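Local coordinates for alanine racemase (Corynebacterium glutamicum, PDB 2DY3), which belongs to the alanine racemase family, with an N-terminal TIM-type barrel domain and a C-terminal beta domain, and holds pyridoxal-5'-phosphate, at residues T157-C161 against V196-P200; S199-L203 against A218-P224; I13-R18 against V48-A54. All coordinates share one frame; numbering follows the deposited sequence.

Contact 1: T157-C161 against V196-P200; sequences THLAC and VCNSP. With PLP (pyridoxal-5'-phosphate), chain F.
Thr157 meets Val196 where two loops run side by side at the mouth of the TIM-type barrel, beside the bound pyridoxal-5'-phosphate. Segment 157-161 follows strand 150-156; segment 196-200 leads into helix 199-202. The two run in nearly the same direction, 16° apart. The backbone contact is a CA-H...O approach, with Val196 CA 3.4 Å from Thr157 O. The side chains pass at a slant, CG2 of Thr157 lying 3.6 Å from CG1 of Val196. The hydroxyl of Thr157 points elsewhere, to Ser125 and the carbonyl of Ile123. His158 packs on pyridoxal-5'-phosphate. Its CB leads away from segment 196-200, and with CG anti to the backbone N (chi1 -171°) the imidazole is carried to the pyridine ring, its end coming back toward Asn198. PLP C2 sits over one face of His158, offset toward the rim, at 3.5 Å from CE1. CB of Asn198 approaches the same imidazole obliquely. Leu159 points to Val196 and crosses it at a slant; the fit at its CD2 is too close in the model and is doubtful. A water bridges the two backbones, donating to Leu159 O and to Val196 O, the latter at 2.7 Å. Cys161, at the exposed end, is poorly ordered. Its SG is modelled beside the ND2 of Asn198 and the ring carbon CG of Pro200, and its carbonyl bonds to Arg301 of the second subunit. Asn198 is the N-cap of the short helix, its OD1 taking the N-H of Ala201. The helix start would probably favour the negative charge of the phosphate, since the backbone N of Ser199 donates to PLP O3P at 2.7 Å, with an N-H...O angle of 158°.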
loop_
_atom_site.group_PDB
_atom_site.type_symbol
_atom_site.label_atom_id
_atom_site.label_comp_id
_atom_site.label_asym_id
_atom_site.label_seq_id
_atom_site.Cartn_x
_atom_site.Cartn_y
_atom_site.Cartn_z
ATOM N N THR B 157 -9.915 -15.983 -21.616
ATOM C CA THR B 157 -9.755 -14.604 -22.007
ATOM C C THR B 157 -10.312 -13.822 -20.835
ATOM O O THR B 157 -11.088 -14.344 -20.033
ATOM C CB THR B 157 -10.520 -14.266 -23.306
ATOM O OG1 THR B 157 -9.960 -13.078 -23.885
ATOM C CG2 THR B 157 -12.001 -14.039 -23.020
ATOM N N HIS B 158 -9.894 -12.580 -20.704
ATOM C CA HIS B 158 -10.375 -11.795 -19.598
ATOM C C HIS B 158 -11.339 -10.767 -20.136
ATOM O O HIS B 158 -10.934 -9.791 -20.763
ATOM C CB HIS B 158 -9.197 -11.124 -18.894
ATOM C CG HIS B 158 -9.559 -10.445 -17.610
ATOM N ND1 HIS B 158 -10.372 -11.028 -16.660
ATOM C CD2 HIS B 158 -9.187 -9.246 -17.101
ATOM C CE1 HIS B 158 -10.483 -10.216 -15.623
ATOM N NE2 HIS B 158 -9.773 -9.129 -15.865
ATOM N N LEU B 159 -12.627 -11.008 -19.951
ATOM C CA LEU B 159 -13.582 -10.026 -20.413
ATOM C C LEU B 159 -13.183 -8.770 -19.685
ATOM O O LEU B 159 -13.525 -8.635 -18.514
ATOM C CB LEU B 159 -15.002 -10.356 -19.969
ATOM C CG LEU B 159 -15.765 -11.400 -20.756
ATOM C CD1 LEU B 159 -15.593 -11.043 -22.212
ATOM C CD2 LEU B 159 -15.253 -12.795 -20.475
ATOM N N ALA B 160 -12.442 -7.870 -20.332
ATOM C CA ALA B 160 -12.083 -6.606 -19.676
ATOM C C ALA B 160 -13.450 -6.240 -19.140
ATOM O O ALA B 160 -14.440 -6.671 -19.727
ATOM C CB ALA B 160 -11.638 -5.564 -20.709
ATOM N N CYS B 161 -13.547 -5.462 -18.065
ATOM C CA CYS B 161 -14.878 -5.149 -17.570
ATOM C C CYS B 161 -15.715 -4.145 -18.314
ATOM O O CYS B 161 -15.658 -2.937 -18.081
ATOM C CB CYS B 161 -14.859 -4.778 -16.100
ATOM S SG CYS B 161 -15.372 -6.222 -15.182
ATOM N N VAL B 196 -13.867 -17.638 -18.979
ATOM C CA VAL B 196 -13.854 -16.226 -19.341
ATOM C C VAL B 196 -14.505 -15.360 -18.263
ATOM O O VAL B 196 -14.228 -14.174 -18.165
ATOM C CB VAL B 196 -14.625 -15.979 -20.662
ATOM C CG1 VAL B 196 -14.009 -16.792 -21.797
ATOM C CG2 VAL B 196 -16.098 -16.344 -20.483
ATOM N N CYS B 197 -15.354 -15.968 -17.443
ATOM C CA CYS B 197 -16.095 -15.246 -16.411
ATOM C C CYS B 197 -15.415 -14.754 -15.133
ATOM O O CYS B 197 -14.934 -15.541 -14.320
ATOM C CB CYS B 197 -17.334 -16.061 -16.010
ATOM S SG CYS B 197 -18.682 -16.002 -17.219
ATOM N N ASN B 198 -15.393 -13.434 -14.969
ATOM C CA ASN B 198 -14.854 -12.808 -13.766
ATOM C C ASN B 198 -16.133 -12.539 -12.959
ATOM O O ASN B 198 -17.214 -12.899 -13.416
ATOM C CB ASN B 198 -14.125 -11.506 -14.119
ATOM C CG ASN B 198 -15.016 -10.511 -14.835
ATOM O OD1 ASN B 198 -16.098 -10.853 -15.313
ATOM N ND2 ASN B 198 -14.555 -9.270 -14.923
ATOM N N SER B 199 -16.039 -11.918 -11.788
ATOM C CA SER B 199 -17.235 -11.675 -10.976
ATOM C C SER B 199 -18.436 -11.033 -11.678
ATOM O O SER B 199 -19.551 -11.552 -11.605
ATOM C CB SER B 199 -16.882 -10.849 -9.732
ATOM O OG SER B 199 -16.145 -11.622 -8.803
ATOM N N PRO B 200 -18.236 -9.894 -12.356
ATOM C CA PRO B 200 -19.362 -9.250 -13.038
ATOM C C PRO B 200 -20.066 -10.142 -14.059
ATOM O O PRO B 200 -21.289 -10.263 -14.037
ATOM C CB PRO B 200 -18.727 -8.007 -13.663
ATOM C CG PRO B 200 -17.305 -8.401 -13.844
ATOM C CD PRO B 200 -16.993 -9.140 -12.574
HETATM N N1 PLP F . -9.280 -13.189 -14.085
HETATM C C2 PLP F . -8.122 -12.440 -14.316
HETATM C C2A PLP F . -7.239 -12.781 -15.504
HETATM C C3 PLP F . -7.811 -11.375 -13.437
HETATM O O3 PLP F . -6.677 -10.618 -13.650
HETATM C C4 PLP F . -8.674 -11.093 -12.332
HETATM C C4A PLP F . -8.404 -9.918 -11.358
HETATM C C5 PLP F . -9.860 -11.888 -12.151
HETATM C C6 PLP F . -10.136 -12.923 -13.028
HETATM C C5A PLP F . -10.835 -11.645 -11.039
HETATM O O4P PLP F . -11.780 -10.647 -11.402
HETATM P P PLP F . -12.993 -10.099 -10.474
HETATM O O1P PLP F . -12.444 -9.649 -9.201
HETATM O O2P PLP F . -13.521 -9.006 -11.292
HETATM O O3P PLP F . -13.880 -11.276 -10.340
HETATM O O HOH W 1 -13.263 -11.779 -17.548
#

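Contact 2: S199-L203 against A218-P224; sequences SPAFL and AFYGLEP. With PLP (pyridoxal-5'-phosphate), chain F.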
loop_
_atom_site.group_PDB
_atom_site.type_symbol
_atom_site.label_atom_id
_atom_site.label_comp_id
_atom_site.label_asym_id
_atom_site.label_seq_id
_atom_site.Cartn_x
_atom_site.Cartn_y
_atom_site.Cartn_z
ATOM N N SER B 199 -16.039 -11.918 -11.788
ATOM C CA SER B 199 -17.235 -11.675 -10.976
ATOM C C SER B 199 -18.436 -11.033 -11.678
ATOM O O SER B 199 -19.551 -11.552 -11.605
ATOM C CB SER B 199 -16.882 -10.849 -9.732
ATOM O OG SER B 199 -16.145 -11.622 -8.803
ATOM N N PRO B 200 -18.236 -9.894 -12.356
ATOM C CA PRO B 200 -19.362 -9.250 -13.038
ATOM C C PRO B 200 -20.066 -10.142 -14.059
ATOM O O PRO B 200 -21.289 -10.263 -14.037
ATOM C CB PRO B 200 -18.727 -8.007 -13.663
ATOM C CG PRO B 200 -17.305 -8.401 -13.844
ATOM C CD PRO B 200 -16.993 -9.140 -12.574
ATOM N N ALA B 201 -19.297 -10.772 -14.940
ATOM C CA ALA B 201 -19.866 -11.655 -15.951
ATOM C C ALA B 201 -20.528 -12.878 -15.312
ATOM O O ALA B 201 -21.638 -13.256 -15.685
ATOM C CB ALA B 201 -18.780 -12.097 -16.930
ATOM N N PHE B 202 -19.843 -13.487 -14.349
ATOM C CA PHE B 202 -20.352 -14.667 -13.654
ATOM C C PHE B 202 -21.698 -14.419 -12.983
ATOM O O PHE B 202 -22.598 -15.253 -13.054
ATOM C CB PHE B 202 -19.344 -15.130 -12.597
ATOM C CG PHE B 202 -19.825 -16.282 -11.753
ATOM C CD1 PHE B 202 -20.202 -17.482 -12.337
ATOM C CD2 PHE B 202 -19.869 -16.173 -10.371
ATOM C CE1 PHE B 202 -20.615 -18.555 -11.556
ATOM C CE2 PHE B 202 -20.279 -17.237 -9.583
ATOM C CZ PHE B 202 -20.651 -18.431 -10.177
ATOM N N LEU B 203 -21.830 -13.274 -12.327
ATOM C CA LEU B 203 -23.066 -12.944 -11.633
ATOM C C LEU B 203 -24.166 -12.424 -12.555
ATOM O O LEU B 203 -25.185 -11.937 -12.072
ATOM C CB LEU B 203 -22.798 -11.905 -10.536
ATOM C CG LEU B 203 -21.872 -12.286 -9.373
ATOM C CD1 LEU B 203 -21.736 -11.100 -8.426
ATOM C CD2 LEU B 203 -22.426 -13.496 -8.631
ATOM N N ALA B 218 -16.223 -11.268 -5.730
ATOM C CA ALA B 218 -17.351 -11.857 -5.012
ATOM C C ALA B 218 -16.991 -12.691 -3.775
ATOM O O ALA B 218 -17.777 -12.761 -2.826
ATOM C CB ALA B 218 -18.204 -12.696 -5.975
ATOM N N PHE B 219 -15.824 -13.329 -3.776
ATOM C CA PHE B 219 -15.421 -14.144 -2.627
ATOM C C PHE B 219 -15.242 -13.290 -1.377
ATOM O O PHE B 219 -15.377 -13.775 -0.244
ATOM C CB PHE B 219 -14.100 -14.881 -2.905
ATOM C CG PHE B 219 -14.243 -16.094 -3.783
ATOM C CD1 PHE B 219 -14.179 -15.987 -5.162
ATOM C CD2 PHE B 219 -14.452 -17.344 -3.224
ATOM C CE1 PHE B 219 -14.320 -17.107 -5.967
ATOM C CE2 PHE B 219 -14.593 -18.464 -4.020
ATOM C CZ PHE B 219 -14.526 -18.347 -5.393
ATOM N N TYR B 220 -14.939 -12.015 -1.592
ATOM C CA TYR B 220 -14.714 -11.084 -0.496
ATOM C C TYR B 220 -16.001 -10.363 -0.100
ATOM O O TYR B 220 -15.984 -9.441 0.716
ATOM C CB TYR B 220 -13.617 -10.097 -0.907
ATOM C CG TYR B 220 -12.403 -10.822 -1.448
ATOM C CD1 TYR B 220 -11.619 -11.616 -0.618
ATOM C CD2 TYR B 220 -12.099 -10.795 -2.806
ATOM C CE1 TYR B 220 -10.573 -12.364 -1.121
ATOM C CE2 TYR B 220 -11.053 -11.547 -3.317
ATOM C CZ TYR B 220 -10.294 -12.328 -2.467
ATOM O OH TYR B 220 -9.251 -13.076 -2.967
ATOM N N GLY B 221 -17.108 -10.787 -0.703
ATOM C CA GLY B 221 -18.406 -10.223 -0.382
ATOM C C GLY B 221 -18.786 -8.884 -0.984
ATOM O O GLY B 221 -19.667 -8.204 -0.455
ATOM N N LEU B 222 -18.154 -8.501 -2.087
ATOM C CA LEU B 222 -18.466 -7.222 -2.716
ATOM C C LEU B 222 -19.167 -7.426 -4.059
ATOM O O LEU B 222 -18.833 -8.342 -4.800
ATOM C CB LEU B 222 -17.183 -6.412 -2.906
ATOM C CG LEU B 222 -16.303 -6.192 -1.669
ATOM C CD1 LEU B 222 -14.975 -5.557 -2.085
ATOM C CD2 LEU B 222 -17.029 -5.309 -0.665
ATOM N N GLU B 223 -20.143 -6.573 -4.359
ATOM C CA GLU B 223 -20.903 -6.653 -5.607
ATOM C C GLU B 223 -20.239 -5.856 -6.725
ATOM O O GLU B 223 -19.922 -4.675 -6.565
ATOM C CB GLU B 223 -22.331 -6.136 -5.399
ATOM C CG GLU B 223 -23.222 -7.013 -4.515
ATOM C CD GLU B 223 -23.536 -8.365 -5.144
ATOM O OE1 GLU B 223 -23.410 -8.490 -6.379
ATOM O OE2 GLU B 223 -23.921 -9.298 -4.406
ATOM N N PRO B 224 -20.016 -6.504 -7.875
ATOM C CA PRO B 224 -19.391 -5.925 -9.069
ATOM C C PRO B 224 -20.274 -4.917 -9.797
ATOM O O PRO B 224 -19.777 -3.952 -10.376
ATOM C CB PRO B 224 -19.104 -7.148 -9.941
ATOM C CG PRO B 224 -19.038 -8.282 -8.955
ATOM C CD PRO B 224 -20.167 -7.958 -8.024
HETATM N N1 PLP F . -9.280 -13.189 -14.085
HETATM C C2 PLP F . -8.122 -12.440 -14.316
HETATM C C2A PLP F . -7.239 -12.781 -15.504
HETATM C C3 PLP F . -7.811 -11.375 -13.437
HETATM O O3 PLP F . -6.677 -10.618 -13.650
HETATM C C4 PLP F . -8.674 -11.093 -12.332
HETATM C C4A PLP F . -8.404 -9.918 -11.358
HETATM C C5 PLP F . -9.860 -11.888 -12.151
HETATM C C6 PLP F . -10.136 -12.923 -13.028
HETATM C C5A PLP F . -10.835 -11.645 -11.039
HETATM O O4P PLP F . -11.780 -10.647 -11.402
HETATM P P PLP F . -12.993 -10.099 -10.474
HETATM O O1P PLP F . -12.444 -9.649 -9.201
HETATM O O2P PLP F . -13.521 -9.006 -11.292
HETATM O O3P PLP F . -13.880 -11.276 -10.340
#
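Ser199 joins the start of helix 199-202 to segment 218-224 through one hydrogen bond. The backbone N of Ala218 donates to Ser199 OG at 3.1 Å, nearly straight at 166°. The same hydroxyl donates to PLP O3P at 2.8 Å, so it links the phosphate to the backbone of the second segment. With chi1 at -72°, the OG stands beside its own backbone N, and both groups reach the one phosphate oxygen. Pro224 supplies the apolar part. Its CG is close to CB of Ser199, at 3.4 Å, tighter than usual for two carbons. Its CB lies 3.8 Å from CB of Pro200, and the two proline side chains cross at about a right angle. CD of Pro224 meets the CD1 branch of Leu203 at 3.5 Å. That methyl also lies 3.7 Å from OE1 of Glu223, whose chain bends at chi2 (-67°) to bring the carboxylate near. OE1 bonds to ND1 of His230.

Farther out, the helix turn is closed by Leu203 N bonding to Ser199 O at 2.9 Å. Gly221 N bonds to Ala218 O and ends the 3-10 turn. Tyr220 stacks with Tyr38 and His40 and bonds to the carbonyl of Val32, while Phe219 packs on helix 10-24. The hydroxyls of Tyr38 and Tyr346 bond to PLP. So do the N-H groups of Gly216 and Leu217, just before Ala218. Together with the N-H and hydroxyl of Ser199 at a helix start, they make up the phosphate-binding site for pyridoxal-5'-phosphate in the alanine racemase barrel.

Contact 3: I13-R18 against V48-A54; sequences IAHNTR and VIAAHGA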
loop_
_atom_site.group_PDB
_atom_site.type_symbol
_atom_site.label_atom_id
_atom_site.label_comp_id
_atom_site.label_asym_id
_atom_site.label_seq_id
_atom_site.Cartn_x
_atom_site.Cartn_y
_atom_site.Cartn_z
ATOM N N ILE B 13 -16.191 -15.249 4.257
ATOM C CA ILE B 13 -15.522 -15.777 3.070
ATOM C C ILE B 13 -16.026 -17.186 2.743
ATOM O O ILE B 13 -16.286 -17.515 1.581
ATOM C CB ILE B 13 -13.981 -15.798 3.265
ATOM C CG1 ILE B 13 -13.455 -14.357 3.279
ATOM C CG2 ILE B 13 -13.309 -16.597 2.150
ATOM C CD1 ILE B 13 -11.963 -14.235 3.450
ATOM N N ALA B 14 -16.164 -18.020 3.768
ATOM C CA ALA B 14 -16.656 -19.374 3.556
ATOM C C ALA B 14 -18.065 -19.279 2.973
ATOM O O ALA B 14 -18.401 -19.966 2.007
ATOM C CB ALA B 14 -16.677 -20.132 4.870
ATOM N N HIS B 15 -18.881 -18.411 3.562
ATOM C CA HIS B 15 -20.250 -18.204 3.100
ATOM C C HIS B 15 -20.246 -17.829 1.624
ATOM O O HIS B 15 -20.941 -18.443 0.811
ATOM C CB HIS B 15 -20.908 -17.081 3.902
ATOM C CG HIS B 15 -22.197 -16.600 3.316
ATOM N ND1 HIS B 15 -23.380 -17.297 3.444
ATOM C CD2 HIS B 15 -22.482 -15.509 2.565
ATOM C CE1 HIS B 15 -24.337 -16.656 2.797
ATOM N NE2 HIS B 15 -23.819 -15.568 2.255
ATOM N N ASN B 16 -19.458 -16.811 1.292
ATOM C CA ASN B 16 -19.339 -16.334 -0.078
ATOM C C ASN B 16 -18.915 -17.476 -0.991
ATOM O O ASN B 16 -19.415 -17.604 -2.113
ATOM C CB ASN B 16 -18.304 -15.203 -0.150
ATOM C CG ASN B 16 -18.739 -13.965 0.613
ATOM O OD1 ASN B 16 -17.910 -13.135 0.996
ATOM N ND2 ASN B 16 -20.042 -13.827 0.822
ATOM N N THR B 17 -17.993 -18.304 -0.506
ATOM C CA THR B 17 -17.510 -19.437 -1.287
ATOM C C THR B 17 -18.647 -20.413 -1.575
ATOM O O THR B 17 -18.782 -20.903 -2.696
ATOM C CB THR B 17 -16.376 -20.178 -0.558
ATOM O OG1 THR B 17 -15.266 -19.288 -0.375
ATOM C CG2 THR B 17 -15.917 -21.384 -1.374
ATOM N N ARG B 18 -19.467 -20.688 -0.562
ATOM C CA ARG B 18 -20.605 -21.597 -0.716
ATOM C C ARG B 18 -21.625 -21.025 -1.705
ATOM O O ARG B 18 -22.156 -21.745 -2.550
ATOM C CB ARG B 18 -21.286 -21.839 0.636
ATOM C CG ARG B 18 -20.472 -22.677 1.608
ATOM C CD ARG B 18 -21.142 -22.761 2.979
ATOM N NE ARG B 18 -22.500 -23.303 2.912
ATOM C CZ ARG B 18 -23.293 -23.472 3.968
ATOM N NH1 ARG B 18 -22.870 -23.145 5.184
ATOM N NH2 ARG B 18 -24.515 -23.969 3.811
ATOM N N VAL B 48 -9.486 -21.323 3.568
ATOM C CA VAL B 48 -10.908 -21.323 3.860
ATOM C C VAL B 48 -11.685 -21.527 2.570
ATOM O O VAL B 48 -12.637 -22.313 2.516
ATOM C CB VAL B 48 -11.338 -20.004 4.522
ATOM C CG1 VAL B 48 -12.852 -19.924 4.572
ATOM C CG2 VAL B 48 -10.751 -19.920 5.933
ATOM N N ILE B 49 -11.267 -20.831 1.519
ATOM C CA ILE B 49 -11.933 -20.962 0.239
ATOM C C ILE B 49 -11.788 -22.385 -0.282
ATOM O O ILE B 49 -12.704 -22.930 -0.908
ATOM C CB ILE B 49 -11.349 -19.982 -0.792
ATOM C CG1 ILE B 49 -11.739 -18.553 -0.413
ATOM C CG2 ILE B 49 -11.839 -20.331 -2.182
ATOM C CD1 ILE B 49 -11.246 -17.504 -1.369
ATOM N N ALA B 50 -10.633 -22.987 -0.015
ATOM C CA ALA B 50 -10.374 -24.348 -0.470
ATOM C C ALA B 50 -11.284 -25.332 0.255
ATOM O O ALA B 50 -11.843 -26.246 -0.351
ATOM C CB ALA B 50 -8.910 -24.713 -0.225
ATOM N N ALA B 51 -11.426 -25.128 1.559
ATOM C CA ALA B 51 -12.244 -25.996 2.397
ATOM C C ALA B 51 -13.735 -25.879 2.109
ATOM O O ALA B 51 -14.531 -26.630 2.667
ATOM C CB ALA B 51 -11.968 -25.698 3.869
ATOM N N HIS B 52 -14.126 -24.946 1.242
ATOM C CA HIS B 52 -15.543 -24.812 0.934
ATOM C C HIS B 52 -15.964 -24.991 -0.513
ATOM O O HIS B 52 -17.010 -24.488 -0.924
ATOM C CB HIS B 52 -16.092 -23.492 1.485
ATOM C CG HIS B 52 -16.208 -23.483 2.975
ATOM N ND1 HIS B 52 -15.163 -23.128 3.802
ATOM C CD2 HIS B 52 -17.208 -23.895 3.791
ATOM C CE1 HIS B 52 -15.513 -23.325 5.061
ATOM N NE2 HIS B 52 -16.748 -23.790 5.082
ATOM N N GLY B 53 -15.162 -25.705 -1.293
ATOM C CA GLY B 53 -15.563 -25.951 -2.663
ATOM C C GLY B 53 -14.695 -25.508 -3.824
ATOM O O GLY B 53 -14.856 -26.035 -4.922
ATOM N N ALA B 54 -13.790 -24.558 -3.614
ATOM C CA ALA B 54 -12.944 -24.100 -4.714
ATOM C C ALA B 54 -12.279 -25.269 -5.435
ATOM O O ALA B 54 -11.672 -26.136 -4.811
ATOM C CB ALA B 54 -11.876 -23.131 -4.199
#
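Two outer helices of the TIM-type barrel, 10-24 and 42-50, pack together here, and Ile13, Ala14 and Thr17 form the face that meets the second helix and the turn after it. Ala14 lies over one face of the imidazole of His52. Its CB is 3.5 Å from the ring centroid and 15° off the ring normal, a CH-pi contact displaced toward the rim. The ring is held by its own segment: ND1 of His52 donates to Val48 O at 2.9 Å, with an N-H...O angle of 167°. That oxygen lies in the ring plane, so the bond fixes the rotation of the imidazole and presents its face to Ala14. CG of Arg18 comes obliquely to the same ring, near CD2.

Thr17 sits between Ile49 and His52. Its CG2, anti to the backbone N, meets CB of His52 at 3.6 Å and the carbonyl O of His52 at 3.3 Å. Its OG1 turns back to its own helix and donates to Ile13 O at 2.8 Å, from above the carbonyl plane. The N-H of Thr17 reaches the same oxygen from the opposite face, so Ile13 O takes two bonds.

CG2 of Ile13 lies 3.6 Å from CG1 of Ile49, and CG1 of Val48 reaches CB of Ala14. Phe219 also packs on Thr17 and Ile49. A type I beta turn spans Ala50 to Gly53 ahead of strand 56-59. Apolar packing of neighbouring helices outside the parallel strands is typical of the beta/alpha barrel.

Contacts 1 and 2 share Ser199 and Pro200 at the start of helix 199-202, and both therefore touch pyridoxal-5'-phosphate. Contact 1 is buried; contacts 2 and 3 are partly buried. No direct hydrogen bond crosses contact 1, where a water bridges two loops. Contact 2 joins the same helix to a 3-10 turn by a direct hydrogen bond and two prolines. Contact 3 lies on the outer helices, its centre about 21 Å from that of contact 1. No hydrogen bond crosses it either, and its chemistry is aliphatic and CH-pi. Contacts 2 and 3 touch, through Phe219 and Thr17; contacts 1 and 3 do not.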